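Local coordinates for ectoine dioxygenase (Sphingopyxis alaskensis, PDB 4MHR), which catalyses the iron(II)- and 2-oxoglutarate-dependent hydroxylation of L-ectoine to 5-hydroxyectoine, a compatible solute that protects cells against osmotic stress, at residues Ile60-Glu65 with Leu113-Leu119. Numbering follows the deposited sequence.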
ATOM      1  N   ILE A  60      -6.696   0.964 -16.926  1.00 34.15           N
ATOM      2  CA  ILE A  60      -6.157  -0.337 -17.222  1.00 34.41           C
ATOM      3  C   ILE A  60      -7.154  -1.496 -17.143  1.00 29.63           C
ATOM      4  O   ILE A  60      -6.833  -2.579 -17.615  1.00 29.92           O
ATOM      5  CB  ILE A  60      -4.938  -0.655 -16.357  1.00 39.01           C
ATOM      6  CG1 ILE A  60      -5.267  -0.577 -14.883  1.00 39.94           C
ATOM      7  CG2 ILE A  60      -3.777   0.271 -16.689  1.00 40.45           C
ATOM      8  CD1 ILE A  60      -4.224  -1.342 -14.079  1.00 43.56           C
ATOM      9  N   PHE A  61      -8.262  -1.320 -16.413  1.00 28.27           N
ATOM     10  CA  PHE A  61      -9.324  -2.353 -16.263  1.00 30.46           C
ATOM     11  C   PHE A  61     -10.496  -1.807 -17.068  1.00 33.30           C
ATOM     12  O   PHE A  61     -10.732  -0.604 -17.067  1.00 29.02           O
ATOM     13  CB  PHE A  61      -9.779  -2.513 -14.798  1.00 31.05           C
ATOM     14  CG  PHE A  61      -8.721  -3.094 -13.896  1.00 31.00           C
ATOM     15  CD1 PHE A  61      -8.341  -4.414 -14.030  1.00 34.54           C
ATOM     16  CD2 PHE A  61      -8.057  -2.295 -12.962  1.00 30.41           C
ATOM     17  CE1 PHE A  61      -7.308  -4.959 -13.273  1.00 35.18           C
ATOM     18  CE2 PHE A  61      -7.064  -2.843 -12.152  1.00 31.01           C
ATOM     19  CZ  PHE A  61      -6.674  -4.162 -12.315  1.00 32.56           C
ATOM     20  N   SER A  62     -11.234  -2.681 -17.733  1.00 36.34           N
ATOM     21  CA  SER A  62     -12.424  -2.244 -18.499  1.00 36.80           C
ATOM     22  C   SER A  62     -13.537  -1.876 -17.550  1.00 33.30           C
ATOM     23  O   SER A  62     -13.483  -2.273 -16.407  1.00 30.19           O
ATOM     24  CB  SER A  62     -12.920  -3.389 -19.426  1.00 37.65           C
ATOM     25  OG  SER A  62     -13.505  -4.421 -18.656  1.00 35.27           O
ATOM     26  N   ALA A  63     -14.558  -1.124 -18.010  1.00 34.44           N
ATOM     27  CA  ALA A  63     -15.749  -0.852 -17.182  1.00 33.70           C
ATOM     28  C   ALA A  63     -16.415  -2.116 -16.595  1.00 32.88           C
ATOM     29  O   ALA A  63     -16.814  -2.111 -15.436  1.00 34.87           O
ATOM     30  CB  ALA A  63     -16.788  -0.001 -17.916  1.00 37.37           C
ATOM     31  N   ASP A  64     -16.478  -3.198 -17.352  1.00 34.99           N
ATOM     32  CA  ASP A  64     -17.056  -4.464 -16.835  1.00 38.11           C
ATOM     33  C   ASP A  64     -16.187  -5.017 -15.690  1.00 37.34           C
ATOM     34  O   ASP A  64     -16.685  -5.425 -14.676  1.00 31.38           O
ATOM     35  CB  ASP A  64     -17.137  -5.522 -17.961  1.00 43.85           C
ATOM     36  CG  ASP A  64     -18.284  -5.252 -18.974  1.00 49.13           C
ATOM     37  OD1 ASP A  64     -19.188  -4.453 -18.695  1.00 45.81           O
ATOM     38  OD2 ASP A  64     -18.255  -5.840 -20.070  1.00 57.77           O
ATOM     39  N   GLU A  65     -14.874  -5.019 -15.877  1.00 35.28           N
ATOM     40  CA  GLU A  65     -13.920  -5.464 -14.776  1.00 32.43           C
ATOM     41  C   GLU A  65     -14.056  -4.669 -13.497  1.00 26.95           C
ATOM     42  O   GLU A  65     -14.146  -5.257 -12.404  1.00 28.81           O
ATOM     43  CB  GLU A  65     -12.478  -5.408 -15.277  1.00 35.08           C
ATOM     44  CG  GLU A  65     -12.140  -6.613 -16.145  1.00 35.63           C
ATOM     45  CD  GLU A  65     -10.764  -6.537 -16.754  1.00 34.85           C
ATOM     46  OE1 GLU A  65     -10.388  -5.449 -17.191  1.00 36.06           O
ATOM     47  OE2 GLU A  65     -10.081  -7.564 -16.820  1.00 35.63           O
ATOM     48  N   LEU A 113      -7.331 -10.636  -8.772  1.00 29.76           N
ATOM     49  CA  LEU A 113      -6.837  -9.247  -8.932  1.00 30.41           C
ATOM     50  C   LEU A 113      -5.330  -9.173  -8.589  1.00 29.89           C
ATOM     51  O   LEU A 113      -4.532  -8.695  -9.387  1.00 28.82           O
ATOM     52  CB  LEU A 113      -7.661  -8.276  -8.107  1.00 30.51           C
ATOM     53  CG  LEU A 113      -7.200  -6.821  -8.078  1.00 26.67           C
ATOM     54  CD1 LEU A 113      -7.353  -6.203  -9.441  1.00 23.64           C
ATOM     55  CD2 LEU A 113      -8.025  -6.063  -7.085  1.00 28.69           C
ATOM     56  N   ALA A 114      -4.934  -9.742  -7.455  1.00 30.03           N
ATOM     57  CA  ALA A 114      -3.606  -9.597  -6.989  1.00 27.50           C
ATOM     58  C   ALA A 114      -2.645 -10.203  -7.967  1.00 31.02           C
ATOM     59  O   ALA A 114      -1.519  -9.675  -8.158  1.00 27.17           O
ATOM     60  CB  ALA A 114      -3.444 -10.233  -5.624  1.00 29.53           C
ATOM     61  N   ALA A 115      -3.070 -11.305  -8.605  1.00 28.59           N
ATOM     62  CA  ALA A 115      -2.203 -12.076  -9.531  1.00 28.01           C
ATOM     63  C   ALA A 115      -2.209 -11.498 -10.911  1.00 28.51           C
ATOM     64  O   ALA A 115      -1.462 -11.937 -11.788  1.00 29.42           O
ATOM     65  CB  ALA A 115      -2.628 -13.593  -9.587  1.00 32.69           C
ATOM     66  N   ASP A 116      -3.092 -10.565 -11.185  1.00 27.19           N
ATOM     67  CA  ASP A 116      -3.221 -10.127 -12.549  1.00 28.99           C
ATOM     68  C   ASP A 116      -1.935  -9.434 -13.068  1.00 32.97           C
ATOM     69  O   ASP A 116      -1.307  -8.608 -12.382  1.00 30.13           O
ATOM     70  CB  ASP A 116      -4.395  -9.173 -12.643  1.00 28.76           C
ATOM     71  CG  ASP A 116      -4.764  -8.851 -14.054  1.00 35.84           C
ATOM     72  OD1 ASP A 116      -5.666  -9.560 -14.550  1.00 36.77           O
ATOM     73  OD2 ASP A 116      -4.214  -7.877 -14.660  1.00 35.76           O
ATOM     74  N   ALA A 117      -1.551  -9.785 -14.267  1.00 33.48           N
ATOM     75  CA  ALA A 117      -0.347  -9.284 -14.902  1.00 35.08           C
ATOM     76  C   ALA A 117      -0.265  -7.739 -14.939  1.00 34.84           C
ATOM     77  O   ALA A 117       0.812  -7.171 -14.814  1.00 30.49           O
ATOM     78  CB  ALA A 117      -0.280  -9.814 -16.319  1.00 37.88           C
ATOM     79  N   ARG A 118      -1.394  -7.068 -15.076  1.00 28.86           N
ATOM     80  CA  ARG A 118      -1.377  -5.633 -15.145  1.00 29.31           C
ATOM     81  C   ARG A 118      -0.892  -5.055 -13.811  1.00 31.58           C
ATOM     82  O   ARG A 118      -0.434  -3.937 -13.827  1.00 28.26           O
ATOM     83  CB  ARG A 118      -2.754  -5.056 -15.475  1.00 30.96           C
ATOM     84  CG  ARG A 118      -3.197  -5.266 -16.906  1.00 36.49           C
ATOM     85  CD  ARG A 118      -4.703  -5.033 -17.064  1.00 36.37           C
ATOM     86  NE  ARG A 118      -5.435  -6.170 -16.544  1.00 33.33           N
ATOM     87  CZ  ARG A 118      -6.740  -6.380 -16.724  1.00 30.87           C
ATOM     88  NH1 ARG A 118      -7.495  -5.512 -17.416  1.00 32.29           N
ATOM     89  NH2 ARG A 118      -7.267  -7.468 -16.218  1.00 31.20           N
ATOM     90  N   LEU A 119      -1.034  -5.800 -12.695  1.00 24.87           N
ATOM     91  CA  LEU A 119      -0.500  -5.401 -11.409  1.00 29.16           C
ATOM     92  C   LEU A 119       0.827  -6.096 -11.138  1.00 28.85           C
ATOM     93  O   LEU A 119       1.902  -5.442 -10.944  1.00 23.61           O
ATOM     94  CB  LEU A 119      -1.531  -5.620 -10.285  1.00 27.89           C
ATOM     95  CG  LEU A 119      -2.867  -4.927 -10.506  1.00 29.31           C
ATOM     96  CD1 LEU A 119      -3.736  -5.068  -9.281  1.00 29.69           C
ATOM     97  CD2 LEU A 119      -2.685  -3.411 -10.852  1.00 30.45           C
TER
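The ring of F61 forms the apolar centre, its CZ end against the leucines that precede and follow the helix junction: F61 CZ lies 3.6 Å from L113 CD1 and 4.3 Å from L119 CG, the latter at the ring edge. I60 extends this apolar patch, with I60 CD1 4.1 Å from L119 CD2, and V244 of strand 244-248 touches I60, F61 and L119 alike. Within the cupin fold of this PhyH-family dioxygenase, the contact packs the start of helix 63-78 and the break between helices 108-115 and 117-127 beside the major sheet, away from the iron site. Both helix starts are capped. S62 and E65 form a capping box (E65 N to S62 OG 3.2 Å, S62 N to E65 OE1 2.9 Å), and D116 OD2 accepts from R118 N at 3.0 Å. F61 CD1 lies over one face of the R118 guanidinium, 3.7 Å from R118 NH1. The guanidinium edge is spent on acceptors: R118 NH1 donates to I60 O (3.0 Å) and E65 OE1 (2.9 Å), R118 NH2 to E65 OE2 (2.9 Å) and D116 OD1 (3.1 Å), and R118 NE to D116 OD2 (2.8 Å). This salt-bridge network places one arginine between two carboxylates, which have further partners: R112 pairs with D116 OD1, and the backbone N of L308 donates to E65 OE2.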